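Local coordinates for protein monosaccharide-transporting ATPase (Actinobacillus succinogenes, PDB 5DTE) that binds the sugar D-allose between its two lobes and probably delivers it, as a periplasmic solute-binding protein, to an ABC transporter, at residues E67-I81 and V90-K104. Residues are numbered along the deposited sequence; the frame is centred on the assembly and turned at random.
With ALL (beta-D-allopyranose), chain E.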
# COMPACT_ATOMS: atom_id res chain seq x y z
N GLU A 67 7.57 3.82 11.52
CA GLU A 67 6.57 3.90 10.48
C GLU A 67 5.31 4.51 11.05
O GLU A 67 4.62 5.25 10.36
CB GLU A 67 6.28 2.52 9.89
CG GLU A 67 5.46 2.60 8.61
CD GLU A 67 5.26 1.25 7.92
OE1 GLU A 67 4.37 1.17 7.05
OE2 GLU A 67 5.99 0.29 8.24
N ASP A 68 5.03 4.22 12.32
CA ASP A 68 3.78 4.64 12.97
C ASP A 68 3.84 5.99 13.71
O ASP A 68 2.84 6.43 14.26
CB ASP A 68 3.29 3.56 13.95
CG ASP A 68 4.37 3.09 14.90
OD1 ASP A 68 5.46 3.70 14.91
OD2 ASP A 68 4.13 2.13 15.65
N SER A 69 4.99 6.66 13.72
CA SER A 69 5.01 7.96 14.38
C SER A 69 4.41 9.01 13.47
O SER A 69 5.07 9.50 12.55
CB SER A 69 6.41 8.39 14.80
OG SER A 69 6.31 9.49 15.70
N THR A 70 3.15 9.33 13.74
CA THR A 70 2.43 10.36 13.03
C THR A 70 3.00 11.76 13.25
O THR A 70 3.20 12.50 12.30
CB THR A 70 0.95 10.38 13.45
OG1 THR A 70 0.30 9.17 13.02
CG2 THR A 70 0.24 11.60 12.86
N GLU A 71 3.26 12.11 14.51
CA GLU A 71 3.67 13.46 14.88
C GLU A 71 4.89 13.91 14.13
O GLU A 71 4.93 15.02 13.60
CB GLU A 71 3.95 13.55 16.39
CG GLU A 71 2.71 13.63 17.27
CD GLU A 71 1.97 12.29 17.39
OE1 GLU A 71 2.47 11.27 16.87
OE2 GLU A 71 0.89 12.27 18.03
N GLN A 72 5.89 13.04 14.12
CA GLN A 72 7.18 13.33 13.49
C GLN A 72 7.05 13.62 12.00
O GLN A 72 7.79 14.45 11.46
CB GLN A 72 8.13 12.17 13.72
CG GLN A 72 9.41 12.24 12.92
CD GLN A 72 10.23 10.99 13.09
OE1 GLN A 72 11.24 10.80 12.42
NE2 GLN A 72 9.77 10.12 14.00
N LEU A 73 6.11 12.94 11.34
CA LEU A 73 5.89 13.14 9.91
C LEU A 73 5.26 14.50 9.62
O LEU A 73 5.66 15.19 8.67
CB LEU A 73 5.02 12.03 9.33
CG LEU A 73 4.99 12.07 7.80
CD1 LEU A 73 6.38 12.38 7.20
CD2 LEU A 73 4.43 10.77 7.22
N VAL A 74 4.27 14.86 10.42
CA VAL A 74 3.70 16.19 10.40
C VAL A 74 4.81 17.18 10.67
O VAL A 74 4.91 18.22 10.02
CB VAL A 74 2.61 16.38 11.47
CG1 VAL A 74 2.09 17.80 11.44
CG2 VAL A 74 1.49 15.36 11.29
N GLY A 75 5.66 16.85 11.63
CA GLY A 75 6.85 17.63 11.89
C GLY A 75 7.54 17.94 10.59
O GLY A 75 7.83 19.08 10.29
N LEU A 76 7.76 16.91 9.78
CA LEU A 76 8.46 17.03 8.51
C LEU A 76 7.73 17.90 7.47
O LEU A 76 8.37 18.67 6.74
CB LEU A 76 8.70 15.64 7.92
CG LEU A 76 9.57 14.75 8.80
CD1 LEU A 76 9.66 13.37 8.18
CD2 LEU A 76 10.94 15.39 8.99
N VAL A 77 6.41 17.74 7.38
CA VAL A 77 5.65 18.51 6.40
C VAL A 77 5.80 19.99 6.68
O VAL A 77 6.16 20.76 5.79
CB VAL A 77 4.17 18.16 6.41
CG1 VAL A 77 3.41 19.16 5.55
CG2 VAL A 77 3.97 16.76 5.89
N GLU A 78 5.54 20.37 7.92
CA GLU A 78 5.61 21.76 8.35
C GLU A 78 7.00 22.38 8.15
O GLU A 78 7.12 23.57 7.84
CB GLU A 78 5.17 21.87 9.80
CG GLU A 78 3.85 21.19 10.01
CD GLU A 78 3.33 21.30 11.43
OE1 GLU A 78 4.15 21.31 12.38
OE2 GLU A 78 2.09 21.38 11.57
N ASN A 79 8.05 21.58 8.33
CA ASN A 79 9.40 22.04 8.05
C ASN A 79 9.48 22.53 6.61
O ASN A 79 9.93 23.63 6.35
CB ASN A 79 10.43 20.93 8.29
CG ASN A 79 10.47 20.47 9.74
OD1 ASN A 79 9.88 21.09 10.63
ND2 ASN A 79 11.17 19.36 10.00
N MET A 80 9.00 21.70 5.69
CA MET A 80 9.03 22.01 4.27
C MET A 80 8.20 23.26 3.93
O MET A 80 8.61 24.07 3.10
CB MET A 80 8.54 20.79 3.48
CG MET A 80 9.34 19.50 3.72
SD MET A 80 11.10 19.72 3.29
CE MET A 80 11.88 19.87 4.92
N ILE A 81 7.05 23.42 4.58
CA ILE A 81 6.27 24.65 4.50
C ILE A 81 7.13 25.83 4.95
O ILE A 81 7.19 26.86 4.28
CB ILE A 81 4.97 24.56 5.36
CG1 ILE A 81 4.01 23.52 4.78
CG2 ILE A 81 4.22 25.87 5.41
CD1 ILE A 81 2.84 23.17 5.68
N VAL A 90 3.36 13.95 0.07
CA VAL A 90 3.43 13.24 1.33
C VAL A 90 2.53 12.00 1.31
O VAL A 90 1.45 11.99 0.72
CB VAL A 90 3.05 14.16 2.52
CG1 VAL A 90 1.55 14.43 2.55
CG2 VAL A 90 3.49 13.55 3.81
N THR A 91 3.05 10.93 1.92
CA THR A 91 2.34 9.68 2.16
C THR A 91 1.97 9.65 3.64
O THR A 91 2.76 9.19 4.46
CB THR A 91 3.20 8.47 1.84
OG1 THR A 91 4.23 8.37 2.83
CG2 THR A 91 3.84 8.63 0.47
N PRO A 92 0.77 10.15 3.98
CA PRO A 92 0.33 10.33 5.36
C PRO A 92 0.42 9.10 6.25
O PRO A 92 0.69 8.00 5.79
CB PRO A 92 -1.13 10.77 5.20
CG PRO A 92 -1.11 11.52 3.95
CD PRO A 92 -0.19 10.75 3.04
N ASN A 93 0.17 9.33 7.53
CA ASN A 93 0.51 8.46 8.64
C ASN A 93 -0.72 8.28 9.50
O ASN A 93 -0.69 7.64 10.55
CB ASN A 93 1.64 9.07 9.46
CG ASN A 93 2.82 8.17 9.57
OD1 ASN A 93 2.73 6.98 9.26
ND2 ASN A 93 3.94 8.71 10.04
N ASP A 94 -1.80 8.89 9.04
CA ASP A 94 -2.99 9.08 9.84
C ASP A 94 -3.97 9.86 8.98
O ASP A 94 -3.61 10.90 8.43
CB ASP A 94 -2.63 9.82 11.13
CG ASP A 94 -3.72 9.76 12.16
OD1 ASP A 94 -3.41 9.32 13.29
OD2 ASP A 94 -4.86 10.16 11.84
N SER A 95 -5.19 9.37 8.83
CA SER A 95 -6.08 9.98 7.84
C SER A 95 -6.52 11.38 8.27
O SER A 95 -6.93 12.21 7.44
CB SER A 95 -7.30 9.08 7.60
OG SER A 95 -7.87 8.63 8.83
N ILE A 96 -6.40 11.65 9.56
CA ILE A 96 -6.96 12.86 10.14
C ILE A 96 -5.91 13.83 10.66
O ILE A 96 -6.03 15.05 10.47
CB ILE A 96 -7.93 12.47 11.25
CG1 ILE A 96 -9.08 11.68 10.64
CG2 ILE A 96 -8.41 13.71 12.02
CD1 ILE A 96 -10.24 11.45 11.55
N ALA A 97 -4.86 13.30 11.28
CA ALA A 97 -3.81 14.10 11.89
C ALA A 97 -3.18 15.13 10.96
O ALA A 97 -2.76 16.19 11.41
CB ALA A 97 -2.74 13.20 12.43
N PHE A 98 -3.10 14.81 9.67
CA PHE A 98 -2.44 15.69 8.70
C PHE A 98 -3.32 16.80 8.11
O PHE A 98 -2.85 17.59 7.30
CB PHE A 98 -1.87 14.85 7.55
CG PHE A 98 -0.66 14.06 7.95
CD1 PHE A 98 -0.79 12.84 8.59
CD2 PHE A 98 0.62 14.55 7.69
CE1 PHE A 98 0.32 12.12 8.96
CE2 PHE A 98 1.73 13.84 8.06
CZ PHE A 98 1.58 12.62 8.69
N ILE A 99 -4.58 16.86 8.50
CA ILE A 99 -5.45 17.90 7.95
C ILE A 99 -5.01 19.33 8.33
O ILE A 99 -4.94 20.19 7.46
CB ILE A 99 -6.91 17.67 8.38
CG1 ILE A 99 -7.49 16.51 7.58
CG2 ILE A 99 -7.76 18.91 8.18
CD1 ILE A 99 -8.91 16.22 7.93
N PRO A 100 -4.69 19.60 9.61
CA PRO A 100 -4.25 20.98 9.89
C PRO A 100 -2.97 21.32 9.16
O PRO A 100 -2.74 22.48 8.83
CB PRO A 100 -4.03 20.98 11.40
CG PRO A 100 -4.87 19.87 11.90
CD PRO A 100 -4.78 18.81 10.85
N ALA A 101 -2.15 20.30 8.90
CA ALA A 101 -0.92 20.46 8.15
C ALA A 101 -1.18 20.88 6.71
O ALA A 101 -0.56 21.81 6.20
CB ALA A 101 -0.11 19.17 8.18
N PHE A 102 -2.11 20.18 6.06
CA PHE A 102 -2.48 20.46 4.68
C PHE A 102 -3.09 21.85 4.51
O PHE A 102 -2.80 22.55 3.54
CB PHE A 102 -3.46 19.39 4.17
CG PHE A 102 -2.78 18.22 3.54
CD1 PHE A 102 -2.77 18.06 2.16
CD2 PHE A 102 -2.09 17.28 4.33
CE1 PHE A 102 -2.12 16.98 1.57
CE2 PHE A 102 -1.44 16.21 3.75
CZ PHE A 102 -1.45 16.05 2.37
N GLN A 103 -3.94 22.27 5.45
CA GLN A 103 -4.56 23.58 5.32
C GLN A 103 -3.64 24.71 5.84
O GLN A 103 -3.98 25.88 5.76
CB GLN A 103 -5.93 23.62 6.02
CG GLN A 103 -5.92 23.28 7.50
CD GLN A 103 -7.33 23.18 8.06
OE1 GLN A 103 -8.30 23.58 7.42
NE2 GLN A 103 -7.45 22.64 9.28
N LYS A 104 -2.47 24.35 6.37
CA LYS A 104 -1.40 25.33 6.54
C LYS A 104 -0.63 25.53 5.23
O LYS A 104 -0.14 26.62 4.93
CB LYS A 104 -0.46 24.88 7.66
CG LYS A 104 0.64 25.85 8.00
CD LYS A 104 1.53 25.29 9.12
CE LYS A 104 2.48 26.34 9.70
NZ LYS A 104 3.19 25.82 10.91
C1 ALL E . 0.53 0.71 2.49
C2 ALL E . 1.04 0.69 1.06
C3 ALL E . 1.91 -0.49 0.79
C4 ALL E . 2.93 -0.71 1.86
C5 ALL E . 2.21 -0.84 3.19
C6 ALL E . 3.09 -1.26 4.32
O1 ALL E . -0.06 1.91 2.79
O2 ALL E . -0.10 0.61 0.19
O3 ALL E . 1.06 -1.68 0.74
O4 ALL E . 3.69 -1.90 1.58
O5 ALL E . 1.62 0.46 3.48
O6 ALL E . 3.94 -0.18 4.67
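Val74 lays its CG2 methyl over one face of the Phe98 ring, 3.7 Å from the ring centroid and 17° off the normal, a CH-pi contact. Leu73 meets the same ring in its plane, CB lying 3.5 Å from Phe98 CZ, and the ring is sandwiched off-centre between Pro92 CA of its own segment and Val74 of the helix. With OG1 beside the backbone N (chi1 -67°), Thr70 gives Asn93 O a weak hydrogen bond and sends CG2, anti to the N, onto the CB of Ala97. The loop presenting Ala97 is shaped by Asp94, whose OD2 accepts from Ile96 N, an Asx turn, and from Ala97 N above the carboxylate plane. Val77 CG2 packs on Val90 CG2 at 3.9 Å, and Ile81 reaches the backbone of Ala101. Before the first helix, Glu67 OE1 accepts a 2.8 Å hydrogen bond from O6 of allose in the sugar pocket. Helical segments 70-81 and 99-104 run nearly parallel (5°), their axes 10.0 Å apart at closest approach. As successive connections in the alternating beta-alpha fold of a periplasmic binding protein lobe, they pack on its parallel sheet, Val77 and Val90 touching Leu32 of strand 28-33 and Phe102 strand 112-115.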